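Local coordinates for flagellar regulatory protein C (Vibrio cholerae, PDB 4QHS) that probably uses ATP binding and hydrolysis in its heptameric AAA+ domain to activate sigma-54-dependent transcription of flagellar genes, at residues L27-V41 / V53-K65. Residues are numbered along the deposited sequence; the frame is centred on the assembly and turned at random.
Sequences LLALADKVAKTDANV and VMSRYIHNASPRK
Leu28 and Asp32, one turn apart on helix 27-35, hold the Tyr57 ring from two directions. Leu28 CD1 sits over one face, 4.1 Å from the centroid of the Tyr57 ring and 12° off its normal, which meets the criterion for a CH-pi contact. Asp32 comes at the ring edge, near its plane, and its OD1 accepts a very short hydrogen bond from Tyr57 OH (2.5 Å). The carboxylate plane is turned 28° from the ring. Tyr57 has CG anti to the backbone N, which sends the ring across to helix 27-35.

Small side chains line much of the remaining helix interface: Ala31 CB lies 4.0 Å from Met54 SD and also touches Ile58 CG1, while Ala35 CB meets Ala61 CB at 3.7 Å. Ile58 splits its branches: CG2 lies against Ala35, and CD1 meets Val41 CG1 tip to tip at 4.0 Å, joining the helix pair to strand 41-44, which Val41 begins. The axes of helices 27-35 and 53-61 approach to 8.6 Å and cross at -45°, their directions closer to parallel than antiparallel.

Beyond the helix ends, Asp38 and Arg64 form a salt bridge through a weak, bent hydrogen bond from Arg64 NH1 to Asp38 OD1 (3.2 Å), with the carboxylate and guanidinium planes steeply inclined. Arg64 is also fixed by its NE, which bonds to Gly111 O. Ser62 OG, bonded to His59 O, accepts from Arg64 N in an ST turn just after helix 51-61.

Strand 41-44 leads through the P-loop (Walker A) into helix 51-61, so this contact packs the P-loop helix of the AAA+ core against helix 23-35. Val41 pairs through its backbone with strand 152-157, Met54 and Leu27 rest on Leu183 of strand 182-184, and Leu30 and Val34 pack on Leu247 and Ile246 of a neighbouring subunit, placing helix 23-35 at a subunit interface of the heptamer.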
loop_
_atom_site.group_PDB
_atom_site.type_symbol
_atom_site.label_atom_id
_atom_site.label_comp_id
_atom_site.label_asym_id
_atom_site.label_seq_id
_atom_site.Cartn_x
_atom_site.Cartn_y
_atom_site.Cartn_z
ATOM N N LEU A 27 -45.922 2.407 26.347
ATOM C CA LEU A 27 -44.714 3.092 26.013
ATOM C C LEU A 27 -44.863 4.551 26.271
ATOM O O LEU A 27 -44.023 5.145 26.889
ATOM C CB LEU A 27 -44.430 2.922 24.543
ATOM C CG LEU A 27 -43.299 2.058 24.081
ATOM C CD1 LEU A 27 -42.136 2.219 24.971
ATOM C CD2 LEU A 27 -43.758 0.669 24.093
ATOM N N LEU A 28 -45.934 5.132 25.764
ATOM C CA LEU A 28 -46.167 6.564 25.919
ATOM C C LEU A 28 -46.268 6.990 27.385
ATOM O O LEU A 28 -45.796 8.066 27.745
ATOM C CB LEU A 28 -47.430 7.003 25.170
ATOM C CG LEU A 28 -47.257 7.406 23.699
ATOM C CD1 LEU A 28 -45.857 7.953 23.426
ATOM C CD2 LEU A 28 -47.563 6.252 22.766
ATOM N N ALA A 29 -46.873 6.155 28.228
ATOM C CA ALA A 29 -46.900 6.424 29.669
ATOM C C ALA A 29 -45.494 6.398 30.274
ATOM O O ALA A 29 -45.198 7.160 31.192
ATOM C CB ALA A 29 -47.781 5.435 30.372
ATOM N N LEU A 30 -44.628 5.520 29.773
ATOM C CA LEU A 30 -43.231 5.529 30.231
ATOM C C LEU A 30 -42.569 6.821 29.756
ATOM O O LEU A 30 -41.868 7.517 30.506
ATOM C CB LEU A 30 -42.461 4.312 29.717
ATOM C CG LEU A 30 -42.253 3.094 30.629
ATOM C CD1 LEU A 30 -42.883 3.294 31.963
ATOM C CD2 LEU A 30 -42.780 1.823 30.000
ATOM N N ALA A 31 -42.816 7.140 28.496
ATOM C CA ALA A 31 -42.287 8.354 27.916
ATOM C C ALA A 31 -42.693 9.576 28.757
ATOM O O ALA A 31 -41.838 10.389 29.120
ATOM C CB ALA A 31 -42.758 8.489 26.482
ATOM N N ASP A 32 -43.975 9.676 29.108
ATOM C CA ASP A 32 -44.453 10.797 29.923
ATOM C C ASP A 32 -43.648 10.932 31.213
ATOM O O ASP A 32 -43.345 12.047 31.655
ATOM C CB ASP A 32 -45.941 10.638 30.258
ATOM C CG ASP A 32 -46.849 10.971 29.086
ATOM O OD1 ASP A 32 -46.415 11.725 28.189
ATOM O OD2 ASP A 32 -48.003 10.485 29.071
ATOM N N LYS A 33 -43.292 9.808 31.790
ATOM C CA LYS A 33 -42.450 9.817 32.954
ATOM C C LYS A 33 -41.073 10.398 32.704
ATOM O O LYS A 33 -40.702 11.299 33.400
ATOM C CB LYS A 33 -42.343 8.437 33.576
ATOM C CG LYS A 33 -43.266 8.212 34.718
ATOM C CD LYS A 33 -43.346 6.772 35.099
ATOM C CE LYS A 33 -44.139 6.562 36.351
ATOM N NZ LYS A 33 -44.211 5.149 36.680
ATOM N N VAL A 34 -40.314 9.895 31.739
ATOM C CA VAL A 34 -38.974 10.460 31.491
ATOM C C VAL A 34 -39.039 11.909 31.116
ATOM O O VAL A 34 -38.176 12.698 31.515
ATOM C CB VAL A 34 -38.167 9.830 30.319
ATOM C CG1 VAL A 34 -36.855 9.235 30.815
ATOM C CG2 VAL A 34 -38.996 8.915 29.466
ATOM N N ALA A 35 -40.041 12.230 30.303
ATOM C CA ALA A 35 -40.138 13.551 29.696
ATOM C C ALA A 35 -40.074 14.619 30.771
ATOM O O ALA A 35 -39.397 15.618 30.607
ATOM C CB ALA A 35 -41.410 13.676 28.870
ATOM N N LYS A 36 -40.725 14.366 31.880
ATOM C CA LYS A 36 -40.729 15.300 32.961
ATOM C C LYS A 36 -39.361 15.519 33.565
ATOM O O LYS A 36 -39.155 16.483 34.254
ATOM C CB LYS A 36 -41.740 14.872 34.008
ATOM C CG LYS A 36 -43.149 15.180 33.608
ATOM C CD LYS A 36 -44.035 13.964 33.653
ATOM C CE LYS A 36 -45.260 14.176 34.534
ATOM N NZ LYS A 36 -45.106 13.581 35.887
ATOM N N THR A 37 -38.422 14.637 33.286
ATOM C CA THR A 37 -37.063 14.795 33.773
ATOM C C THR A 37 -36.077 15.246 32.709
ATOM O O THR A 37 -36.450 15.531 31.612
ATOM C CB THR A 37 -36.551 13.515 34.404
ATOM O OG1 THR A 37 -36.036 12.656 33.403
ATOM C CG2 THR A 37 -37.652 12.818 35.111
ATOM N N ASP A 38 -34.809 15.304 33.067
ATOM C CA ASP A 38 -33.766 15.731 32.169
ATOM C C ASP A 38 -32.916 14.579 31.682
ATOM O O ASP A 38 -31.926 14.777 31.035
ATOM C CB ASP A 38 -32.860 16.740 32.857
ATOM C CG ASP A 38 -33.148 18.164 32.452
ATOM O OD1 ASP A 38 -33.918 18.401 31.520
ATOM O OD2 ASP A 38 -32.599 19.068 33.076
ATOM N N ALA A 39 -33.319 13.368 31.990
ATOM C CA ALA A 39 -32.544 12.190 31.666
ATOM C C ALA A 39 -32.403 11.924 30.183
ATOM O O ALA A 39 -33.256 12.258 29.416
ATOM C CB ALA A 39 -33.131 11.007 32.321
ATOM N N ASN A 40 -31.305 11.289 29.818
ATOM C CA ASN A 40 -31.085 10.853 28.471
ATOM C C ASN A 40 -32.015 9.733 28.156
ATOM O O ASN A 40 -32.253 8.894 28.972
ATOM C CB ASN A 40 -29.684 10.349 28.277
ATOM C CG ASN A 40 -28.662 11.385 28.477
ATOM O OD1 ASN A 40 -28.844 12.534 28.171
ATOM N ND2 ASN A 40 -27.558 10.972 28.971
ATOM N N VAL A 41 -32.545 9.735 26.956
ATOM C CA VAL A 41 -33.503 8.719 26.533
ATOM C C VAL A 41 -33.047 8.019 25.259
ATOM O O VAL A 41 -32.790 8.672 24.234
ATOM C CB VAL A 41 -34.896 9.311 26.265
ATOM C CG1 VAL A 41 -35.821 8.203 25.805
ATOM C CG2 VAL A 41 -35.432 10.026 27.497
ATOM N N VAL A 53 -41.282 10.720 15.982
ATOM C CA VAL A 53 -42.299 11.538 16.620
ATOM C C VAL A 53 -42.351 11.324 18.133
ATOM O O VAL A 53 -42.684 12.246 18.880
ATOM C CB VAL A 53 -43.699 11.272 16.004
ATOM C CG1 VAL A 53 -43.695 11.607 14.515
ATOM C CG2 VAL A 53 -44.148 9.833 16.244
ATOM N N MET A 54 -42.020 10.114 18.578
ATOM C CA MET A 54 -41.979 9.789 20.001
ATOM C C MET A 54 -41.004 10.707 20.737
ATOM O O MET A 54 -41.271 11.170 21.849
ATOM C CB MET A 54 -41.589 8.322 20.192
ATOM C CG MET A 54 -40.748 8.037 21.421
ATOM S SD MET A 54 -41.687 7.384 22.796
ATOM C CE MET A 54 -40.940 5.767 22.927
ATOM N N SER A 55 -39.880 10.985 20.093
ATOM C CA SER A 55 -38.897 11.920 20.622
ATOM C C SER A 55 -39.439 13.351 20.651
ATOM O O SER A 55 -39.165 14.124 21.576
ATOM C CB SER A 55 -37.624 11.842 19.783
ATOM O OG SER A 55 -37.936 11.331 18.499
ATOM N N ARG A 56 -40.207 13.708 19.631
ATOM C CA ARG A 56 -40.773 15.039 19.584
ATOM C C ARG A 56 -41.873 15.131 20.641
ATOM O O ARG A 56 -42.090 16.182 21.246
ATOM C CB ARG A 56 -41.301 15.355 18.185
ATOM C CG ARG A 56 -41.424 16.848 17.878
ATOM C CD ARG A 56 -41.395 17.118 16.374
ATOM N NE ARG A 56 -40.165 16.626 15.753
ATOM C CZ ARG A 56 -40.121 15.670 14.830
ATOM N NH1 ARG A 56 -41.246 15.105 14.401
ATOM N NH2 ARG A 56 -38.952 15.282 14.329
ATOM N N TYR A 57 -42.542 14.008 20.876
ATOM C CA TYR A 57 -43.541 13.915 21.930
ATOM C C TYR A 57 -42.884 14.130 23.289
ATOM O O TYR A 57 -43.421 14.804 24.161
ATOM C CB TYR A 57 -44.224 12.558 21.877
ATOM C CG TYR A 57 -45.165 12.279 23.013
ATOM C CD1 TYR A 57 -44.697 11.828 24.241
ATOM C CD2 TYR A 57 -46.530 12.438 22.851
ATOM C CE1 TYR A 57 -45.566 11.565 25.278
ATOM C CE2 TYR A 57 -47.408 12.169 23.883
ATOM C CZ TYR A 57 -46.920 11.736 25.095
ATOM O OH TYR A 57 -47.797 11.470 26.124
ATOM N N ILE A 58 -41.712 13.540 23.467
ATOM C CA ILE A 58 -41.018 13.680 24.730
ATOM C C ILE A 58 -40.668 15.155 24.977
ATOM O O ILE A 58 -40.894 15.679 26.071
ATOM C CB ILE A 58 -39.765 12.796 24.765
ATOM C CG1 ILE A 58 -40.195 11.338 24.946
ATOM C CG2 ILE A 58 -38.837 13.236 25.890
ATOM C CD1 ILE A 58 -39.073 10.336 24.891
ATOM N N HIS A 59 -40.156 15.818 23.944
ATOM C CA HIS A 59 -39.799 17.237 24.013
ATOM C C HIS A 59 -40.972 18.079 24.479
ATOM O O HIS A 59 -40.844 18.877 25.399
ATOM C CB HIS A 59 -39.322 17.734 22.650
ATOM C CG HIS A 59 -38.917 19.169 22.638
ATOM N ND1 HIS A 59 -37.699 19.598 23.124
ATOM C CD2 HIS A 59 -39.561 20.277 22.196
ATOM C CE1 HIS A 59 -37.610 20.909 22.978
ATOM N NE2 HIS A 59 -38.722 21.345 22.413
ATOM N N ASN A 60 -42.121 17.872 23.845
ATOM C CA ASN A 60 -43.301 18.671 24.126
ATOM C C ASN A 60 -43.903 18.371 25.485
ATOM O O ASN A 60 -44.633 19.198 26.029
ATOM C CB ASN A 60 -44.358 18.472 23.031
ATOM C CG ASN A 60 -43.858 18.894 21.656
ATOM O OD1 ASN A 60 -43.135 19.883 21.521
ATOM N ND2 ASN A 60 -44.235 18.139 20.632
ATOM N N ALA A 61 -43.596 17.204 26.047
ATOM C CA ALA A 61 -44.154 16.856 27.353
ATOM C C ALA A 61 -43.221 17.308 28.470
ATOM O O ALA A 61 -43.564 17.260 29.645
ATOM C CB ALA A 61 -44.409 15.366 27.445
ATOM N N SER A 62 -42.031 17.747 28.088
ATOM C CA SER A 62 -41.001 18.101 29.045
ATOM C C SER A 62 -41.033 19.606 29.288
ATOM O O SER A 62 -41.570 20.350 28.479
ATOM C CB SER A 62 -39.622 17.664 28.519
ATOM O OG SER A 62 -39.104 18.631 27.641
ATOM N N PRO A 63 -40.441 20.068 30.394
ATOM C CA PRO A 63 -40.384 21.513 30.651
ATOM C C PRO A 63 -39.594 22.311 29.595
ATOM O O PRO A 63 -39.635 23.540 29.596
ATOM C CB PRO A 63 -39.685 21.588 32.012
ATOM C CG PRO A 63 -38.889 20.319 32.092
ATOM C CD PRO A 63 -39.765 19.298 31.453
ATOM N N ARG A 64 -38.897 21.626 28.700
ATOM C CA ARG A 64 -38.096 22.303 27.680
ATOM C C ARG A 64 -38.876 22.522 26.391
ATOM O O ARG A 64 -38.303 22.915 25.380
ATOM C CB ARG A 64 -36.823 21.490 27.388
ATOM C CG ARG A 64 -36.161 20.978 28.648
ATOM C CD ARG A 64 -35.004 20.072 28.350
ATOM N NE ARG A 64 -33.859 20.842 27.929
ATOM C CZ ARG A 64 -32.936 21.312 28.754
ATOM N NH1 ARG A 64 -33.017 21.084 30.055
ATOM N NH2 ARG A 64 -31.937 22.016 28.267
ATOM N N LYS A 65 -40.176 22.249 26.431
ATOM C CA LYS A 65 -41.029 22.284 25.244
ATOM C C LYS A 65 -40.930 23.572 24.394
ATOM O O LYS A 65 -40.965 23.513 23.165
ATOM C CB LYS A 65 -42.488 22.060 25.663
ATOM C CG LYS A 65 -43.512 22.339 24.571
ATOM C CD LYS A 65 -44.944 22.259 25.101
ATOM C CE LYS A 65 -45.961 22.648 24.026
ATOM N NZ LYS A 65 -47.370 22.603 24.522
#